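Local coordinates for enoyl-CoA hydratase/isomerase (Pseudomonas aeruginosa, PDB 3LAO), which probably hydrates a steroid enoyl-CoA, adding water across the side-chain double bond of (22E)-3-oxochola-4,22-dien-24-oyl-CoA, as a homotrimer of the crotonase family, at residues Pro107-Val112 with Ala127-Ala132; Ala42-Ala47 with Val94-Val99; Ala119-Met124 with Thr136-Leu141; Arg33-Ser38 with Phe69-Asp74. All coordinates share one frame; numbering follows the deposited sequence.

Interactions 1, 2 and 3 are buried, whereas interaction 4 is only partly so and reaches the surface at Arg33. Interaction 1 is the regular core, two parallel strands with a ladder of backbone bonds. Interaction 3 sets the helix between those strands against the strand that follows them, mainly through side chains, and Met124 packs on Val110 and Ala130 of interaction 1. Interaction 2 lays a turn on helix 38-53 with one backbone bond and a proline; interaction 4 joins two loops that each lead into a helix, mainly through backbone polar bonds. Trp97, Leu123, Phe36 and Leu44 bring interactions 2, 3 and 4 together, and Phe69 links interaction 4 to Val110 and Val112.

Interaction 1: Pro107-Val112 with Ala127-Ala132; sequences PLVVAV and ADIAVA
Asp128 holds Leu108 by two bonds, at its N and at its O: OD2 accepts from Leu108 N at 2.9 Å, and the backbone N of Asp128 donates to Leu108 O at 2.8 Å. With CG anti to the carbonyl carbon (chi1 -54°), the carboxylate swings back along the neighbouring chain, where OD2 is met on its anti side, 35° out of the plane. That oxygen also forms a salt bridge with Arg104, while OD1 accepts from Trp163 of a second subunit, so every branch of this buried acid has a partner. Further along, the ladder is regular: Val110 N donates to Ile129 O at 2.7 Å, Val131 N to Val110 O at 2.8 Å and Val112 N to Val131 O at 2.8 Å. Val109 and Ile129 stand next to each other on the face covered by helix 196-209, with Val109 CG2 at 3.8 Å from Ile129 CB. On the other face Val110 CG1 touches the methyls of both Ala127 and Ala130, and Val112 CG2 presses on Ala132 CB at only 3.3 Å, a tight fit. Met124 and Phe69 cover that side. Strands 108-112 and 129-133 are parallel neighbours joined through short strand 115-117 and helix 119-125, a crossover connection in the larger sheet of the crotonase fold, here brought up against a subunit interface of the trimer.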
loop_
_atom_site.group_PDB
_atom_site.type_symbol
_atom_site.label_atom_id
_atom_site.label_comp_id
_atom_site.label_asym_id
_atom_site.label_seq_id
_atom_site.Cartn_x
_atom_site.Cartn_y
_atom_site.Cartn_z
ATOM N N PRO B 107 15.734 -7.951 12.067
ATOM C CA PRO B 107 14.579 -7.130 12.456
ATOM C C PRO B 107 14.923 -5.944 13.307
ATOM O O PRO B 107 15.838 -6.009 14.076
ATOM C CB PRO B 107 13.706 -8.106 13.276
ATOM C CG PRO B 107 14.088 -9.439 12.755
ATOM C CD PRO B 107 15.566 -9.357 12.474
ATOM N N LEU B 108 14.164 -4.870 13.189
ATOM C CA LEU B 108 14.372 -3.725 14.057
ATOM C C LEU B 108 13.046 -3.274 14.634
ATOM O O LEU B 108 12.054 -3.164 13.930
ATOM C CB LEU B 108 15.023 -2.597 13.268
ATOM C CG LEU B 108 15.134 -1.237 13.955
ATOM C CD1 LEU B 108 16.138 -1.323 15.026
ATOM C CD2 LEU B 108 15.617 -0.314 12.897
ATOM N N VAL B 109 13.029 -3.047 15.932
ATOM C CA VAL B 109 11.854 -2.585 16.618
ATOM C C VAL B 109 12.251 -1.226 17.171
ATOM O O VAL B 109 13.383 -1.046 17.618
ATOM C CB VAL B 109 11.507 -3.504 17.796
ATOM C CG1 VAL B 109 10.517 -2.804 18.751
ATOM C CG2 VAL B 109 10.961 -4.820 17.298
ATOM N N VAL B 110 11.338 -0.265 17.133
ATOM C CA VAL B 110 11.680 1.035 17.627
ATOM C C VAL B 110 10.652 1.569 18.622
ATOM O O VAL B 110 9.425 1.442 18.414
ATOM C CB VAL B 110 11.896 2.041 16.469
ATOM C CG1 VAL B 110 10.541 2.331 15.708
ATOM C CG2 VAL B 110 12.480 3.305 17.043
ATOM N N ALA B 111 11.160 2.172 19.694
ATOM C CA ALA B 111 10.330 2.864 20.699
ATOM C C ALA B 111 10.549 4.382 20.661
ATOM O O ALA B 111 11.684 4.836 20.758
ATOM C CB ALA B 111 10.656 2.321 22.104
ATOM N N VAL B 112 9.471 5.161 20.557
ATOM C CA VAL B 112 9.567 6.625 20.491
ATOM C C VAL B 112 8.662 7.362 21.488
ATOM O O VAL B 112 7.517 6.976 21.724
ATOM C CB VAL B 112 9.141 7.174 19.132
ATOM C CG1 VAL B 112 9.937 6.545 17.998
ATOM C CG2 VAL B 112 7.730 6.908 18.968
ATOM N N ALA B 127 11.674 0.802 10.479
ATOM C CA ALA B 127 11.653 -0.311 11.411
ATOM C C ALA B 127 10.487 -1.279 11.107
ATOM O O ALA B 127 9.618 -0.989 10.298
ATOM C CB ALA B 127 11.532 0.220 12.809
ATOM N N ASP B 128 10.471 -2.426 11.768
ATOM C CA ASP B 128 9.408 -3.405 11.565
ATOM C C ASP B 128 8.275 -3.324 12.564
ATOM O O ASP B 128 7.178 -3.751 12.293
ATOM C CB ASP B 128 10.045 -4.759 11.621
ATOM C CG ASP B 128 11.178 -4.855 10.653
ATOM O OD1 ASP B 128 10.981 -4.389 9.514
ATOM O OD2 ASP B 128 12.266 -5.333 11.038
ATOM N N ILE B 129 8.568 -2.801 13.739
ATOM C CA ILE B 129 7.593 -2.555 14.786
ATOM C C ILE B 129 7.964 -1.223 15.402
ATOM O O ILE B 129 9.159 -0.955 15.712
ATOM C CB ILE B 129 7.695 -3.554 15.912
ATOM C CG1 ILE B 129 7.613 -5.000 15.380
ATOM C CG2 ILE B 129 6.662 -3.211 16.996
ATOM C CD1 ILE B 129 6.319 -5.394 14.763
ATOM N N ALA B 130 6.941 -0.388 15.548
ATOM C CA ALA B 130 7.092 0.943 16.092
ATOM C C ALA B 130 6.085 1.171 17.195
ATOM O O ALA B 130 4.879 1.080 16.980
ATOM C CB ALA B 130 6.943 2.031 14.955
ATOM N N VAL B 131 6.589 1.455 18.381
ATOM C CA VAL B 131 5.751 1.786 19.510
ATOM C C VAL B 131 6.003 3.212 20.018
ATOM O O VAL B 131 7.137 3.592 20.267
ATOM C CB VAL B 131 6.028 0.806 20.647
ATOM C CG1 VAL B 131 5.294 1.221 21.907
ATOM C CG2 VAL B 131 5.618 -0.595 20.205
ATOM N N ALA B 132 4.932 3.971 20.206
ATOM C CA ALA B 132 5.021 5.348 20.659
ATOM C C ALA B 132 4.201 5.603 21.929
ATOM O O ALA B 132 3.123 5.034 22.128
ATOM C CB ALA B 132 4.565 6.307 19.552
#

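Interaction 2: Ala42-Ala47 with Val94-Val99; sequences ADLALA and VDPWGV
Leu44 and Pro96 pass alongside, head to tail, where a type I beta turn, Asp95 to Gly98, lies against helix 38-53 of the crotonase fold. From Leu44 CB, which stands 4.2 Å from Pro96 CG, the chain extends with CG anti to the backbone N (chi1 174°), and this carries the branch point onto the proline ring, Leu44 CG to Pro96 CG at 3.4 Å. Of the two tips it is CD2 that does the further touching: it rests 3.6 Å from Pro96 CB and equally near Pro96 CG, comes within loose contact of Trp97 CZ3, and meets the ring of Phe36 beyond. Ala45, one residue on, takes the other end of the pyrrolidine, its methyl against Pro96 CD.

The turn is itself braced by the carboxylate of Asp95. OD2 accepts from Val99 N at 3.1 Å, met from above the carboxylate plane, and OD1 takes a weak bond from Trp97 N; Gly98 N closes the turn on Asp95 O. Trp97 NE1 bonds outward to Ala119 O, tying the turn to helix 119-125, while Leu123 of that helix packs on Pro96. A glycerol lies close to the Val94 side chain.

The one hydrogen bond between Ala42-Ala47 and Val94-Val99 runs from Val94 N to Ala45 O at 3.0 Å; the N-H arrives above the carbonyl plane, at a C=O...N angle of 123°, while Val94 O lies 3.3 Å from Ala45 CB.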
loop_
_atom_site.group_PDB
_atom_site.type_symbol
_atom_site.label_atom_id
_atom_site.label_comp_id
_atom_site.label_asym_id
_atom_site.label_seq_id
_atom_site.Cartn_x
_atom_site.Cartn_y
_atom_site.Cartn_z
ATOM N N ALA B 42 27.091 8.643 12.601
ATOM C CA ALA B 42 28.100 7.660 12.352
ATOM C C ALA B 42 28.011 6.574 13.400
ATOM O O ALA B 42 28.125 5.362 13.100
ATOM C CB ALA B 42 29.454 8.307 12.386
ATOM N N ASP B 43 27.801 7.003 14.632
ATOM C CA ASP B 43 27.770 6.052 15.714
ATOM C C ASP B 43 26.539 5.111 15.645
ATOM O O ASP B 43 26.680 3.913 15.845
ATOM C CB ASP B 43 27.910 6.758 17.063
ATOM C CG ASP B 43 28.372 5.814 18.151
ATOM O OD1 ASP B 43 29.154 4.870 17.860
ATOM O OD2 ASP B 43 27.960 6.013 19.291
ATOM N N LEU B 44 25.361 5.661 15.352
ATOM C CA LEU B 44 24.159 4.880 15.086
ATOM C C LEU B 44 24.362 3.869 13.899
ATOM O O LEU B 44 24.038 2.692 14.025
ATOM C CB LEU B 44 22.913 5.790 14.868
ATOM C CG LEU B 44 21.578 5.093 14.436
ATOM C CD1 LEU B 44 21.169 4.013 15.435
ATOM C CD2 LEU B 44 20.401 6.041 14.261
ATOM N N ALA B 45 24.898 4.323 12.771
ATOM C CA ALA B 45 25.204 3.422 11.666
ATOM C C ALA B 45 26.201 2.328 12.053
ATOM O O ALA B 45 26.038 1.182 11.629
ATOM C CB ALA B 45 25.705 4.181 10.468
ATOM N N LEU B 46 27.202 2.663 12.878
ATOM C CA LEU B 46 28.142 1.645 13.399
ATOM C C LEU B 46 27.503 0.631 14.343
ATOM O O LEU B 46 27.830 -0.547 14.296
ATOM C CB LEU B 46 29.361 2.275 14.067
ATOM C CG LEU B 46 30.401 2.837 13.098
ATOM C CD1 LEU B 46 31.554 3.489 13.858
ATOM C CD2 LEU B 46 30.943 1.785 12.133
ATOM N N ALA B 47 26.626 1.113 15.222
ATOM C CA ALA B 47 25.810 0.264 16.075
ATOM C C ALA B 47 24.926 -0.694 15.242
ATOM O O ALA B 47 24.802 -1.869 15.584
ATOM C CB ALA B 47 24.943 1.114 16.995
ATOM N N VAL B 94 25.738 0.529 8.744
ATOM C CA VAL B 94 24.508 0.337 7.951
ATOM C C VAL B 94 23.651 1.595 8.131
ATOM O O VAL B 94 23.512 2.087 9.248
ATOM C CB VAL B 94 23.719 -0.860 8.519
ATOM C CG1 VAL B 94 22.386 -1.034 7.815
ATOM C CG2 VAL B 94 24.571 -2.134 8.465
ATOM N N ASP B 95 23.118 2.141 7.047
ATOM C CA ASP B 95 22.274 3.327 7.086
ATOM C C ASP B 95 20.987 3.068 7.894
ATOM O O ASP B 95 20.178 2.224 7.527
ATOM C CB ASP B 95 21.934 3.736 5.658
ATOM C CG ASP B 95 21.101 5.000 5.590
ATOM O OD1 ASP B 95 20.769 5.531 6.659
ATOM O OD2 ASP B 95 20.786 5.464 4.475
ATOM N N PRO B 96 20.836 3.758 9.036
ATOM C CA PRO B 96 19.625 3.694 9.848
ATOM C C PRO B 96 18.388 4.022 9.035
ATOM O O PRO B 96 17.362 3.395 9.221
ATOM C CB PRO B 96 19.856 4.795 10.892
ATOM C CG PRO B 96 21.352 4.759 11.070
ATOM C CD PRO B 96 21.880 4.578 9.684
ATOM N N TRP B 97 18.490 5.016 8.169
ATOM C CA TRP B 97 17.404 5.386 7.303
ATOM C C TRP B 97 17.089 4.414 6.172
ATOM O O TRP B 97 16.140 4.615 5.431
ATOM C CB TRP B 97 17.640 6.795 6.802
ATOM C CG TRP B 97 17.276 7.729 7.935
ATOM C CD1 TRP B 97 16.060 8.264 8.179
ATOM C CD2 TRP B 97 18.117 8.136 9.014
ATOM N NE1 TRP B 97 16.087 9.012 9.320
ATOM C CE2 TRP B 97 17.343 8.949 9.858
ATOM C CE3 TRP B 97 19.451 7.895 9.347
ATOM C CZ2 TRP B 97 17.858 9.540 11.011
ATOM C CZ3 TRP B 97 19.959 8.463 10.496
ATOM C CH2 TRP B 97 19.167 9.279 11.317
ATOM N N GLY B 98 17.874 3.357 6.069
ATOM C CA GLY B 98 17.735 2.363 5.015
ATOM C C GLY B 98 17.701 2.865 3.579
ATOM O O GLY B 98 17.023 2.283 2.734
ATOM N N VAL B 99 18.429 3.931 3.279
ATOM C CA VAL B 99 18.376 4.482 1.932
ATOM C C VAL B 99 19.606 4.095 1.126
ATOM O O VAL B 99 19.524 3.830 -0.068
ATOM C CB VAL B 99 18.156 6.007 1.981
ATOM C CG1 VAL B 99 18.466 6.655 0.657
ATOM C CG2 VAL B 99 16.715 6.311 2.394
#

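Interaction 3: Ala119-Met124 with Thr136-Leu141; sequences AGIELM and TRFAHL
Ile121 and Met124, one turn apart on helix 119-125, close on Phe138 and His140 in a tight, largely apolar patch. The extended ethyl arm of Ile121 (chi2 177°) brings CD1 up to the Ala139-His140 junction, 3.5 Å from His140 ND1 and 3.6 Å from Ala139 O. Lower on the same arm, Ile121 CG1 stands at the edge of the Phe138 ring, 4.0 Å from CD2, and the CG2 branch brushes His140 CE1. Met124, a selenomethionine, crosses Phe138 at about a right angle. Its chain, straight through chi1 and chi2, carries SE to 3.6 Å from Phe138 CE2, and the bend at chi3 (68°) turns CE back to the same ring atom. SE lies 4.8 Å from the Phe138 ring centroid, an oblique Met-aromatic contact 66° off the ring normal. The grip is purely by van der Waals contact, and it buries His140 ND1 without a polar partner anywhere in the model.

The backbones stay apart, helix and strand axes approaching no closer than 8.4 Å, and Arg137 takes no part in the contact: its side chain goes out to solvent and pairs with Glu175.

At the helix start, Ala119 probably corresponds to the residue whose backbone N-H in crotonases helps form the oxyanion hole. The Phe138 ring meets that of Phe176 on strand 175-177, Cys116 of strand 115-117 adjoins it, and thus the helix lies across the small three-stranded sheet, with Leu187 touching Met124.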
loop_
_atom_site.group_PDB
_atom_site.type_symbol
_atom_site.label_atom_id
_atom_site.label_comp_id
_atom_site.label_asym_id
_atom_site.label_seq_id
_atom_site.Cartn_x
_atom_site.Cartn_y
_atom_site.Cartn_z
ATOM N N ALA B 119 13.629 13.825 10.894
ATOM C CA ALA B 119 14.466 12.666 10.604
ATOM C C ALA B 119 14.043 11.459 11.435
ATOM O O ALA B 119 14.405 10.324 11.126
ATOM C CB ALA B 119 15.931 12.995 10.848
ATOM N N GLY B 120 13.276 11.713 12.490
ATOM C CA GLY B 120 12.855 10.662 13.397
ATOM C C GLY B 120 11.685 9.864 12.857
ATOM O O GLY B 120 11.633 8.643 13.002
ATOM N N ILE B 121 10.740 10.558 12.231
ATOM C CA ILE B 121 9.680 9.902 11.475
ATOM C C ILE B 121 10.248 8.851 10.528
ATOM O O ILE B 121 9.879 7.678 10.594
ATOM C CB ILE B 121 8.854 10.917 10.663
ATOM C CG1 ILE B 121 8.128 11.885 11.600
ATOM C CG2 ILE B 121 7.863 10.197 9.761
ATOM C CD1 ILE B 121 7.352 12.965 10.880
ATOM N N GLU B 122 11.147 9.277 9.648
ATOM C CA GLU B 122 11.696 8.396 8.625
ATOM C C GLU B 122 12.471 7.276 9.281
ATOM O O GLU B 122 12.499 6.153 8.798
ATOM C CB GLU B 122 12.595 9.170 7.660
ATOM C CG GLU B 122 12.194 8.985 6.164
ATOM C CD GLU B 122 12.793 7.685 5.527
ATOM O OE1 GLU B 122 12.125 6.619 5.569
ATOM O OE2 GLU B 122 13.925 7.731 4.971
ATOM N N LEU B 123 13.073 7.581 10.419
ATOM C CA LEU B 123 13.869 6.601 11.111
ATOM C C LEU B 123 12.902 5.552 11.634
ATOM O O LEU B 123 13.142 4.353 11.535
ATOM C CB LEU B 123 14.601 7.281 12.249
ATOM C CG LEU B 123 15.679 6.527 12.999
ATOM C CD1 LEU B 123 16.705 5.976 12.014
ATOM C CD2 LEU B 123 16.312 7.492 13.996
HETATM N N MSE B 124 11.774 6.027 12.141
HETATM C CA MSE B 124 10.753 5.146 12.654
HETATM C C MSE B 124 10.120 4.243 11.591
HETATM O O MSE B 124 9.787 3.093 11.866
HETATM C CB MSE B 124 9.678 5.983 13.309
HETATM C CG MSE B 124 8.717 5.185 14.097
HETATM SE SE MSE B 124 7.322 6.345 14.741
HETATM C CE MSE B 124 6.451 6.775 13.059
ATOM N N THR B 136 3.169 11.616 21.961
ATOM C CA THR B 136 4.361 11.870 21.187
ATOM C C THR B 136 3.948 12.750 20.008
ATOM O O THR B 136 2.853 12.605 19.480
ATOM C CB THR B 136 4.956 10.554 20.681
ATOM O OG1 THR B 136 5.355 9.754 21.805
ATOM C CG2 THR B 136 6.127 10.814 19.736
ATOM N N ARG B 137 4.824 13.648 19.588
ATOM C CA ARG B 137 4.488 14.613 18.561
ATOM C C ARG B 137 5.372 14.413 17.363
ATOM O O ARG B 137 6.549 14.264 17.492
ATOM C CB ARG B 137 4.744 16.036 19.047
ATOM C CG ARG B 137 3.895 16.509 20.215
ATOM C CD ARG B 137 4.632 17.704 20.882
ATOM N NE ARG B 137 4.374 19.016 20.254
ATOM C CZ ARG B 137 5.217 20.061 20.262
ATOM N NH1 ARG B 137 6.419 19.972 20.835
ATOM N NH2 ARG B 137 4.859 21.205 19.680
ATOM N N PHE B 138 4.799 14.521 16.183
ATOM C CA PHE B 138 5.513 14.256 14.968
ATOM C C PHE B 138 5.295 15.427 14.073
ATOM O O PHE B 138 4.174 15.979 13.999
ATOM C CB PHE B 138 4.884 13.026 14.274
ATOM C CG PHE B 138 5.002 11.744 15.063
ATOM C CD1 PHE B 138 3.978 11.326 15.903
ATOM C CD2 PHE B 138 6.150 10.947 14.960
ATOM C CE1 PHE B 138 4.103 10.112 16.644
ATOM C CE2 PHE B 138 6.297 9.713 15.697
ATOM C CZ PHE B 138 5.269 9.292 16.519
ATOM N N ALA B 139 6.321 15.783 13.321
ATOM C CA ALA B 139 6.039 16.669 12.213
ATOM C C ALA B 139 7.139 16.640 11.188
ATOM O O ALA B 139 8.292 16.407 11.514
ATOM C CB ALA B 139 5.761 18.143 12.735
ATOM N N HIS B 140 6.759 16.848 9.943
ATOM C CA HIS B 140 7.687 17.016 8.843
ATOM C C HIS B 140 7.986 18.489 8.566
ATOM O O HIS B 140 7.547 19.051 7.559
ATOM C CB HIS B 140 7.102 16.375 7.600
ATOM C CG HIS B 140 7.870 15.191 7.143
ATOM N ND1 HIS B 140 7.501 13.904 7.460
ATOM C CD2 HIS B 140 9.011 15.098 6.427
ATOM C CE1 HIS B 140 8.375 13.065 6.939
ATOM N NE2 HIS B 140 9.304 13.763 6.313
ATOM N N LEU B 141 8.747 19.102 9.462
ATOM C CA LEU B 141 8.990 20.536 9.443
ATOM C C LEU B 141 9.866 21.024 8.295
ATOM O O LEU B 141 9.967 22.218 8.061
ATOM C CB LEU B 141 9.599 20.976 10.772
ATOM C CG LEU B 141 8.852 20.561 12.032
ATOM C CD1 LEU B 141 9.671 20.865 13.254
ATOM C CD2 LEU B 141 7.508 21.251 12.121
#

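Interaction 4: Arg33-Ser38 with Phe69-Asp74; sequences RNAFDS and FTAGLD
Thr70 and Asn34 meet through the threonine hydroxyl: with OG1 anti to the backbone N (chi1 -177°), it reaches across and donates to Asn34 O at 2.7 Å, from above the carbonyl plane. The same oxygen accepts from Gly72 N at 3.0 Å, an ST turn, so two bonds fix its rotation. Phe36 runs at about a right angle to Thr70; its CG lies anti to the carbonyl carbon (chi1 -75°), which brings CE1 to 3.3 Å from Thr70 OG1. Gly72 O lies at the edge of that ring, in plane, and takes the Phe36 N-H at 2.8 Å. Beyond, the ring meets Trp97 edge-to-face.

The peptide held by Gly72 O carries, on its other side, the N-H of Leu73, probably the position that in crotonases pairs with the counterpart of Ala119 in the oxyanion hole; Leu73 N and Ala119 N stand 5.2 Å apart, consistent with that role.

Leu73 bends its CD2 back to within 3.9 Å of Phe36 CB. Asp74 CB rests on Phe36 O at 3.3 Å, and Asp74 N donates to that oxygen at 2.9 Å. Its carboxylate then N-caps the next helix at Glu77 N, while Asp37 caps Met40 N. The two carboxylates come near without touching; Arg29 makes a long, weak ion pair with each.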
loop_
_atom_site.group_PDB
_atom_site.type_symbol
_atom_site.label_atom_id
_atom_site.label_comp_id
_atom_site.label_asym_id
_atom_site.label_seq_id
_atom_site.Cartn_x
_atom_site.Cartn_y
_atom_site.Cartn_z
ATOM N N ARG B 33 18.144 17.211 22.892
ATOM C CA ARG B 33 16.936 16.582 22.344
ATOM C C ARG B 33 17.241 15.558 21.266
ATOM O O ARG B 33 16.413 15.290 20.370
ATOM C CB ARG B 33 15.962 17.633 21.822
ATOM C CG ARG B 33 15.572 18.594 22.909
ATOM C CD ARG B 33 14.128 18.929 22.800
ATOM N NE ARG B 33 13.481 18.940 24.103
ATOM C CZ ARG B 33 12.943 20.018 24.659
ATOM N NH1 ARG B 33 12.983 21.191 24.028
ATOM N NH2 ARG B 33 12.367 19.918 25.849
ATOM N N ASN B 34 18.424 14.966 21.375
ATOM C CA ASN B 34 18.854 13.976 20.408
ATOM C C ASN B 34 18.835 14.493 18.970
ATOM O O ASN B 34 18.568 13.711 18.031
ATOM C CB ASN B 34 18.020 12.690 20.542
ATOM C CG ASN B 34 18.382 11.907 21.811
ATOM O OD1 ASN B 34 17.519 11.300 22.470
ATOM N ND2 ASN B 34 19.682 11.920 22.155
ATOM N N ALA B 35 19.087 15.797 18.796
ATOM C CA ALA B 35 19.386 16.305 17.465
ATOM C C ALA B 35 20.629 15.556 16.903
ATOM O O ALA B 35 21.591 15.341 17.619
ATOM C CB ALA B 35 19.614 17.804 17.511
ATOM N N PHE B 36 20.595 15.116 15.645
ATOM C CA PHE B 36 21.700 14.320 15.097
ATOM C C PHE B 36 22.818 15.199 14.505
ATOM O O PHE B 36 22.615 15.884 13.490
ATOM C CB PHE B 36 21.228 13.388 13.973
ATOM C CG PHE B 36 20.464 12.186 14.431
ATOM C CD1 PHE B 36 19.078 12.257 14.644
ATOM C CD2 PHE B 36 21.117 10.949 14.601
ATOM C CE1 PHE B 36 18.346 11.124 15.047
ATOM C CE2 PHE B 36 20.394 9.816 14.990
ATOM C CZ PHE B 36 19.006 9.908 15.219
ATOM N N ASP B 37 23.986 15.158 15.125
ATOM C CA ASP B 37 25.213 15.687 14.534
ATOM C C ASP B 37 25.874 14.602 13.700
ATOM O O ASP B 37 25.369 13.473 13.642
ATOM C CB ASP B 37 26.180 16.245 15.595
ATOM C CG ASP B 37 26.395 15.315 16.809
ATOM O OD1 ASP B 37 25.766 14.237 16.920
ATOM O OD2 ASP B 37 27.242 15.681 17.665
ATOM N N SER B 38 26.986 14.922 13.044
ATOM C CA SER B 38 27.661 13.910 12.243
ATOM C C SER B 38 28.118 12.764 13.163
ATOM O O SER B 38 28.075 11.585 12.789
ATOM C CB SER B 38 28.816 14.506 11.417
ATOM O OG SER B 38 29.846 15.003 12.253
ATOM N N PHE B 69 12.552 11.527 21.579
ATOM C CA PHE B 69 13.153 10.653 20.594
ATOM C C PHE B 69 14.185 11.391 19.724
ATOM O O PHE B 69 15.373 11.071 19.787
ATOM C CB PHE B 69 12.099 9.950 19.759
ATOM C CG PHE B 69 12.667 8.890 18.866
ATOM C CD1 PHE B 69 13.198 7.745 19.406
ATOM C CD2 PHE B 69 12.663 9.043 17.489
ATOM C CE1 PHE B 69 13.741 6.776 18.589
ATOM C CE2 PHE B 69 13.172 8.065 16.677
ATOM C CZ PHE B 69 13.722 6.936 17.231
ATOM N N THR B 70 13.762 12.371 18.932
ATOM C CA THR B 70 14.738 13.216 18.226
ATOM C C THR B 70 14.154 14.526 17.710
ATOM O O THR B 70 13.026 14.553 17.216
ATOM C CB THR B 70 15.429 12.498 17.043
ATOM O OG1 THR B 70 16.399 13.376 16.468
ATOM C CG2 THR B 70 14.440 12.165 15.973
ATOM N N ALA B 71 14.934 15.611 17.825
ATOM C CA ALA B 71 14.537 16.905 17.264
ATOM C C ALA B 71 14.905 16.994 15.791
ATOM O O ALA B 71 14.671 18.020 15.151
ATOM C CB ALA B 71 15.154 18.064 18.038
ATOM N N GLY B 72 15.455 15.910 15.241
ATOM C CA GLY B 72 15.859 15.890 13.843
ATOM C C GLY B 72 17.357 16.135 13.667
ATOM O O GLY B 72 18.144 15.927 14.578
ATOM N N LEU B 73 17.751 16.563 12.476
ATOM C CA LEU B 73 19.140 16.871 12.205
ATOM C C LEU B 73 19.593 18.141 12.898
ATOM O O LEU B 73 18.797 19.057 13.110
ATOM C CB LEU B 73 19.361 17.041 10.724
ATOM C CG LEU B 73 18.925 15.817 9.973
ATOM C CD1 LEU B 73 19.549 15.891 8.625
ATOM C CD2 LEU B 73 19.371 14.569 10.714
ATOM N N ASP B 74 20.878 18.169 13.261
ATOM C CA ASP B 74 21.551 19.365 13.750
ATOM C C ASP B 74 22.096 20.095 12.534
ATOM O O ASP B 74 23.246 19.892 12.182
ATOM C CB ASP B 74 22.718 18.968 14.662
ATOM C CG ASP B 74 23.346 20.158 15.374
ATOM O OD1 ASP B 74 23.469 21.230 14.750
ATOM O OD2 ASP B 74 23.729 20.023 16.561
#